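Acetoin utilization protein (PDB 2Q04) belongs to the GNAT acetyltransferase family and probably transfers an acetyl group, its substrate being unknown; its name links it to acetoin utilization. Local coordinates at residues I73-E85 with P93-F107. Residues are numbered along the deposited sequence; the frame is centred on the assembly and turned at random.
With CA (calcium ion), chain G.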
loop_
_atom_site.group_PDB
_atom_site.type_symbol
_atom_site.label_atom_id
_atom_site.label_comp_id
_atom_site.label_asym_id
_atom_site.label_seq_id
_atom_site.Cartn_x
_atom_site.Cartn_y
_atom_site.Cartn_z
ATOM N N ILE A 73 -1.073 -13.439 7.225
ATOM C CA ILE A 73 -2.513 -13.339 6.921
ATOM C C ILE A 73 -2.872 -11.949 6.399
ATOM O O ILE A 73 -4.035 -11.641 6.171
ATOM C CB ILE A 73 -3.410 -13.721 8.178
ATOM C CG1 ILE A 73 -3.171 -12.766 9.361
ATOM C CG2 ILE A 73 -3.120 -15.122 8.608
ATOM C CD1 ILE A 73 -3.980 -11.485 9.303
ATOM N N GLY A 74 -1.858 -11.134 6.173
ATOM C CA GLY A 74 -2.046 -9.815 5.641
ATOM C C GLY A 74 -0.715 -9.125 5.437
ATOM O O GLY A 74 0.282 -9.496 6.046
ATOM N N TYR A 75 -0.698 -8.120 4.572
ATOM C CA TYR A 75 0.518 -7.382 4.295
ATOM C C TYR A 75 0.219 -6.034 3.670
ATOM O O TYR A 75 -0.888 -5.783 3.190
ATOM C CB TYR A 75 1.416 -8.178 3.355
ATOM C CG TYR A 75 0.800 -8.422 1.990
ATOM C CD1 TYR A 75 0.861 -7.450 0.990
ATOM C CD2 TYR A 75 0.160 -9.632 1.695
ATOM C CE1 TYR A 75 0.296 -7.670 -0.264
ATOM C CE2 TYR A 75 -0.407 -9.861 0.446
ATOM C CZ TYR A 75 -0.336 -8.876 -0.531
ATOM O OH TYR A 75 -0.891 -9.090 -1.767
ATOM N N VAL A 76 1.226 -5.170 3.671
ATOM C CA VAL A 76 1.165 -3.925 2.959
ATOM C C VAL A 76 2.553 -3.644 2.410
ATOM O O VAL A 76 3.554 -3.841 3.116
ATOM C CB VAL A 76 0.678 -2.756 3.866
ATOM C CG1 VAL A 76 1.628 -2.539 5.034
ATOM C CG2 VAL A 76 0.528 -1.483 3.055
ATOM N N THR A 77 2.619 -3.231 1.130
ATOM C CA THR A 77 3.910 -3.086 0.423
ATOM C C THR A 77 4.225 -1.644 0.079
ATOM O O THR A 77 3.328 -0.842 -0.155
ATOM C CB THR A 77 3.927 -3.890 -0.885
ATOM O OG1 THR A 77 3.117 -3.230 -1.869
ATOM C CG2 THR A 77 3.416 -5.295 -0.660
ATOM N N PHE A 78 5.526 -1.326 0.054
ATOM C CA PHE A 78 5.999 -0.011 -0.353
ATOM C C PHE A 78 7.182 -0.174 -1.237
ATOM O O PHE A 78 8.062 -0.982 -0.957
ATOM C CB PHE A 78 6.392 0.829 0.854
ATOM C CG PHE A 78 5.292 1.087 1.774
ATOM C CD1 PHE A 78 4.511 2.224 1.639
ATOM C CD2 PHE A 78 4.996 0.186 2.794
ATOM C CE1 PHE A 78 3.446 2.463 2.509
ATOM C CE2 PHE A 78 3.946 0.419 3.662
ATOM C CZ PHE A 78 3.172 1.563 3.524
ATOM N N LEU A 79 7.210 0.588 -2.319
ATOM C CA LEU A 79 8.332 0.580 -3.245
ATOM C C LEU A 79 8.184 1.748 -4.184
ATOM O O LEU A 79 7.162 2.449 -4.156
ATOM C CB LEU A 79 8.376 -0.739 -4.043
ATOM C CG LEU A 79 7.197 -1.039 -4.989
ATOM C CD1 LEU A 79 7.533 -2.229 -5.879
ATOM C CD2 LEU A 79 5.888 -1.285 -4.212
ATOM N N TYR A 80 9.188 1.971 -5.027
ATOM C CA TYR A 80 9.102 3.035 -6.020
ATOM C C TYR A 80 8.080 2.677 -7.074
ATOM O O TYR A 80 7.901 1.504 -7.388
ATOM C CB TYR A 80 10.461 3.303 -6.669
ATOM C CG TYR A 80 11.395 4.125 -5.814
ATOM C CD1 TYR A 80 10.946 5.274 -5.165
ATOM C CD2 TYR A 80 12.741 3.804 -5.720
ATOM C CE1 TYR A 80 11.785 6.030 -4.399
ATOM C CE2 TYR A 80 13.603 4.566 -4.955
ATOM C CZ TYR A 80 13.122 5.683 -4.301
ATOM O OH TYR A 80 13.973 6.455 -3.538
ATOM N N PRO A 81 7.382 3.697 -7.619
ATOM C CA PRO A 81 6.354 3.470 -8.632
ATOM C C PRO A 81 6.856 2.673 -9.831
ATOM O O PRO A 81 8.030 2.730 -10.163
ATOM C CB PRO A 81 5.959 4.890 -9.053
ATOM C CG PRO A 81 6.313 5.740 -7.910
ATOM C CD PRO A 81 7.511 5.130 -7.284
ATOM N N ASP A 82 5.944 1.953 -10.479
ATOM C CA ASP A 82 6.286 1.094 -11.629
ATOM C C ASP A 82 6.834 1.921 -12.805
ATOM O O ASP A 82 6.216 2.895 -13.216
ATOM C CB ASP A 82 5.037 0.300 -12.081
ATOM C CG ASP A 82 5.350 -0.720 -13.177
ATOM O OD1 ASP A 82 5.400 -0.332 -14.365
ATOM O OD2 ASP A 82 5.488 -1.919 -12.851
ATOM N N PRO A 83 7.993 1.504 -13.363
ATOM C CA PRO A 83 8.610 2.188 -14.517
ATOM C C PRO A 83 7.680 2.327 -15.732
ATOM O O PRO A 83 7.911 3.183 -16.583
ATOM C CB PRO A 83 9.790 1.277 -14.872
ATOM C CG PRO A 83 10.100 0.553 -13.636
ATOM C CD PRO A 83 8.807 0.368 -12.906
ATOM N N TYR A 84 6.660 1.462 -15.817
ATOM C CA TYR A 84 5.748 1.443 -16.964
ATOM C C TYR A 84 4.331 1.965 -16.614
ATOM O O TYR A 84 3.372 1.754 -17.364
ATOM C CB TYR A 84 5.688 0.032 -17.563
ATOM C CG TYR A 84 7.017 -0.415 -18.131
ATOM C CD1 TYR A 84 7.548 0.199 -19.260
ATOM C CD2 TYR A 84 7.770 -1.410 -17.505
ATOM C CE1 TYR A 84 8.787 -0.186 -19.784
ATOM C CE2 TYR A 84 9.012 -1.801 -18.011
ATOM C CZ TYR A 84 9.516 -1.178 -19.157
ATOM O OH TYR A 84 10.750 -1.557 -19.680
ATOM N N GLU A 85 4.231 2.669 -15.494
ATOM C CA GLU A 85 3.023 3.411 -15.148
ATOM C C GLU A 85 3.411 4.878 -15.037
ATOM O O GLU A 85 4.589 5.197 -14.932
ATOM C CB GLU A 85 2.429 2.903 -13.824
ATOM C CG GLU A 85 1.854 1.464 -13.906
ATOM C CD GLU A 85 0.978 1.095 -12.689
ATOM O OE1 GLU A 85 1.165 1.696 -11.599
ATOM O OE2 GLU A 85 0.105 0.202 -12.832
ATOM N N PRO A 93 13.130 10.893 -6.303
ATOM C CA PRO A 93 13.283 9.799 -5.342
ATOM C C PRO A 93 12.465 9.979 -4.033
ATOM O O PRO A 93 12.539 9.122 -3.137
ATOM C CB PRO A 93 14.781 9.811 -5.041
ATOM C CG PRO A 93 15.197 11.221 -5.250
ATOM C CD PRO A 93 14.299 11.798 -6.302
ATOM N N TYR A 94 11.706 11.081 -3.926
ATOM C CA TYR A 94 10.868 11.334 -2.742
ATOM C C TYR A 94 9.437 10.842 -2.951
ATOM O O TYR A 94 8.590 10.999 -2.080
ATOM C CB TYR A 94 10.855 12.823 -2.401
ATOM C CG TYR A 94 12.217 13.377 -2.029
ATOM C CD1 TYR A 94 12.740 13.183 -0.756
ATOM C CD2 TYR A 94 12.973 14.092 -2.946
ATOM C CE1 TYR A 94 13.972 13.668 -0.415
ATOM C CE2 TYR A 94 14.197 14.585 -2.616
ATOM C CZ TYR A 94 14.702 14.371 -1.341
ATOM O OH TYR A 94 15.941 14.867 -0.998
ATOM N N ILE A 95 9.168 10.262 -4.115
ATOM C CA ILE A 95 7.858 9.706 -4.393
ATOM C C ILE A 95 7.893 8.178 -4.264
ATOM O O ILE A 95 8.642 7.492 -4.972
ATOM C CB ILE A 95 7.339 10.139 -5.786
ATOM C CG1 ILE A 95 7.018 11.639 -5.768
ATOM C CG2 ILE A 95 6.080 9.335 -6.169
ATOM C CD1 ILE A 95 6.500 12.181 -7.074
ATOM N N LEU A 96 7.107 7.666 -3.317
ATOM C CA LEU A 96 7.070 6.252 -3.003
ATOM C C LEU A 96 5.659 5.738 -3.218
ATOM O O LEU A 96 4.700 6.465 -3.015
ATOM C CB LEU A 96 7.473 6.050 -1.539
ATOM C CG LEU A 96 7.817 4.635 -1.087
ATOM C CD1 LEU A 96 9.085 4.140 -1.766
ATOM C CD2 LEU A 96 7.982 4.605 0.415
ATOM N N GLU A 97 5.528 4.491 -3.639
ATOM C CA GLU A 97 4.205 3.917 -3.837
ATOM C C GLU A 97 3.874 2.856 -2.793
ATOM O O GLU A 97 4.675 1.980 -2.511
ATOM C CB GLU A 97 4.055 3.323 -5.248
ATOM C CG GLU A 97 2.600 2.855 -5.555
ATOM C CD GLU A 97 2.479 2.069 -6.845
ATOM O OE1 GLU A 97 3.498 1.889 -7.531
ATOM O OE2 GLU A 97 1.361 1.602 -7.152
ATOM N N LEU A 98 2.719 3.012 -2.169
ATOM C CA LEU A 98 2.126 1.966 -1.401
ATOM C C LEU A 98 1.544 1.026 -2.422
ATOM O O LEU A 98 0.506 1.311 -3.016
ATOM C CB LEU A 98 1.021 2.539 -0.485
ATOM C CG LEU A 98 0.370 1.622 0.573
ATOM C CD1 LEU A 98 -0.565 2.441 1.452
ATOM C CD2 LEU A 98 -0.394 0.448 -0.062
ATOM N N GLY A 99 2.295 -0.009 -2.751
ATOM C CA GLY A 99 1.923 -0.907 -3.837
ATOM C C GLY A 99 0.572 -1.524 -3.622
ATOM O O GLY A 99 -0.361 -1.270 -4.377
ATOM N N ALA A 100 0.450 -2.308 -2.551
ATOM C CA ALA A 100 -0.788 -2.993 -2.250
ATOM C C ALA A 100 -0.937 -3.269 -0.753
ATOM O O ALA A 100 0.006 -3.110 0.026
ATOM C CB ALA A 100 -0.869 -4.293 -3.039
ATOM N N ILE A 101 -2.149 -3.647 -0.369
ATOM C CA ILE A 101 -2.470 -3.999 0.999
ATOM C C ILE A 101 -3.568 -5.033 0.953
ATOM O O ILE A 101 -4.620 -4.795 0.390
ATOM C CB ILE A 101 -2.936 -2.765 1.809
ATOM C CG1 ILE A 101 -3.174 -3.134 3.273
ATOM C CG2 ILE A 101 -4.187 -2.170 1.217
ATOM C CD1 ILE A 101 -3.379 -1.937 4.163
ATOM N N GLU A 102 -3.283 -6.215 1.463
ATOM C CA GLU A 102 -4.222 -7.312 1.378
ATOM C C GLU A 102 -4.320 -8.051 2.711
ATOM O O GLU A 102 -3.354 -8.157 3.435
ATOM C CB GLU A 102 -3.803 -8.278 0.254
ATOM C CG GLU A 102 -4.903 -9.233 -0.183
ATOM C CD GLU A 102 -4.489 -10.130 -1.359
ATOM O OE1 GLU A 102 -3.363 -9.941 -1.906
ATOM O OE2 GLU A 102 -5.297 -11.021 -1.737
ATOM N N VAL A 103 -5.519 -8.522 3.027
ATOM C CA VAL A 103 -5.786 -9.205 4.285
ATOM C C VAL A 103 -6.768 -10.344 4.043
ATOM O O VAL A 103 -7.818 -10.138 3.438
ATOM C CB VAL A 103 -6.408 -8.235 5.319
ATOM C CG1 VAL A 103 -6.785 -8.984 6.602
ATOM C CG2 VAL A 103 -5.449 -7.074 5.614
ATOM N N ALA A 104 -6.429 -11.545 4.523
ATOM C CA ALA A 104 -7.300 -12.714 4.351
ATOM C C ALA A 104 -8.739 -12.383 4.755
ATOM O O ALA A 104 -8.971 -11.701 5.748
ATOM C CB ALA A 104 -6.779 -13.890 5.164
ATOM N N ALA A 105 -9.693 -12.902 3.985
ATOM C CA ALA A 105 -11.124 -12.587 4.166
ATOM C C ALA A 105 -11.644 -12.850 5.596
ATOM O O ALA A 105 -12.409 -12.048 6.140
ATOM C CB ALA A 105 -11.958 -13.368 3.154
ATOM N N ARG A 106 -11.227 -13.964 6.194
ATOM C CA ARG A 106 -11.708 -14.336 7.536
ATOM C C ARG A 106 -11.231 -13.356 8.623
ATOM O O ARG A 106 -11.771 -13.347 9.735
ATOM C CB ARG A 106 -11.283 -15.770 7.890
ATOM C CG ARG A 106 -9.800 -15.943 8.179
ATOM C CD ARG A 106 -9.500 -17.378 8.648
ATOM N NE ARG A 106 -8.113 -17.538 9.101
ATOM C CZ ARG A 106 -7.062 -17.671 8.290
ATOM N NH1 ARG A 106 -7.225 -17.634 6.964
ATOM N NH2 ARG A 106 -5.838 -17.814 8.803
ATOM N N PHE A 107 -10.219 -12.542 8.295
ATOM C CA PHE A 107 -9.694 -11.526 9.229
ATOM C C PHE A 107 -10.280 -10.124 8.968
ATOM O O PHE A 107 -9.899 -9.148 9.627
ATOM C CB PHE A 107 -8.165 -11.469 9.149
ATOM C CG PHE A 107 -7.487 -12.532 9.937
ATOM C CD1 PHE A 107 -7.259 -12.366 11.298
ATOM C CD2 PHE A 107 -7.092 -13.712 9.338
ATOM C CE1 PHE A 107 -6.637 -13.358 12.038
ATOM C CE2 PHE A 107 -6.469 -14.707 10.078
ATOM C CZ PHE A 107 -6.247 -14.528 11.427
HETATM CA CA CA G . -2.289 -0.444 -5.658
HETATM O O HOH W 1 5.549 -0.272 -8.289
HETATM O O HOH W 2 -0.656 1.640 -5.548
HETATM O O HOH W 3 -2.940 0.344 -3.447
HETATM O O HOH W 4 -1.864 -1.610 -8.081
#
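The hydroxyl of Thr77 takes a backbone place at a beta bulge, Gly99-Ala100, in strand 95-103. Thr77 OG1 accepts from Ala100 N at 2.9 Å, while Thr77 O receives only a weak bond from Gly99 N. OG1 reaches Ala100 because it sits between the backbone N and the carbonyl carbon (chi1 74°). Gly99 has no side chain, and Thr77 OG1 lies close to Gly99 CA, at 3.3 Å. At this irregularity Gly99 O binds a calcium ion at 2.5 Å, with Thr134 O and three waters as the other ligands. One of these waters also donates to Glu97 OE2 and Leu98 O.

On both sides of the bulge the strands pair antiparallel, with Tyr75 opposite Glu102 and Leu79 opposite Glu97. Strands 71-79 and 95-103 are neighbours in the central sheet of the GNAT fold, and 95-103 runs on to helix 112-121. A bulge in this strand is a known GNAT feature and probably helps to splay it from strand 130-135 here. Val76, Phe78 and Leu98 turn to that helix. Phe78 CE1 packs on Leu98 CG at 3.7 Å.

On the other face, Tyr75 and Glu102 lie side by side, ring and carboxylate planes 66° apart. Tyr75 OH gives Glu102 OE1 a weak bond of 2.6 Å; Ala41 N holds OE2. At one end Ile73 CD1 sits over the Phe107 ring, 3.8 Å from its centroid, a CH-pi contact.

At the other end Tyr80 OH donates to Pro93 O at 3.1 Å, in the carbonyl plane on a lone pair, and also bonds Gly1 N. Ile95 O meets the ring edge in plane. A serine in place of Tyr80 would probably leave Pro93 O without this donor and open a gap beside Leu96 CD1.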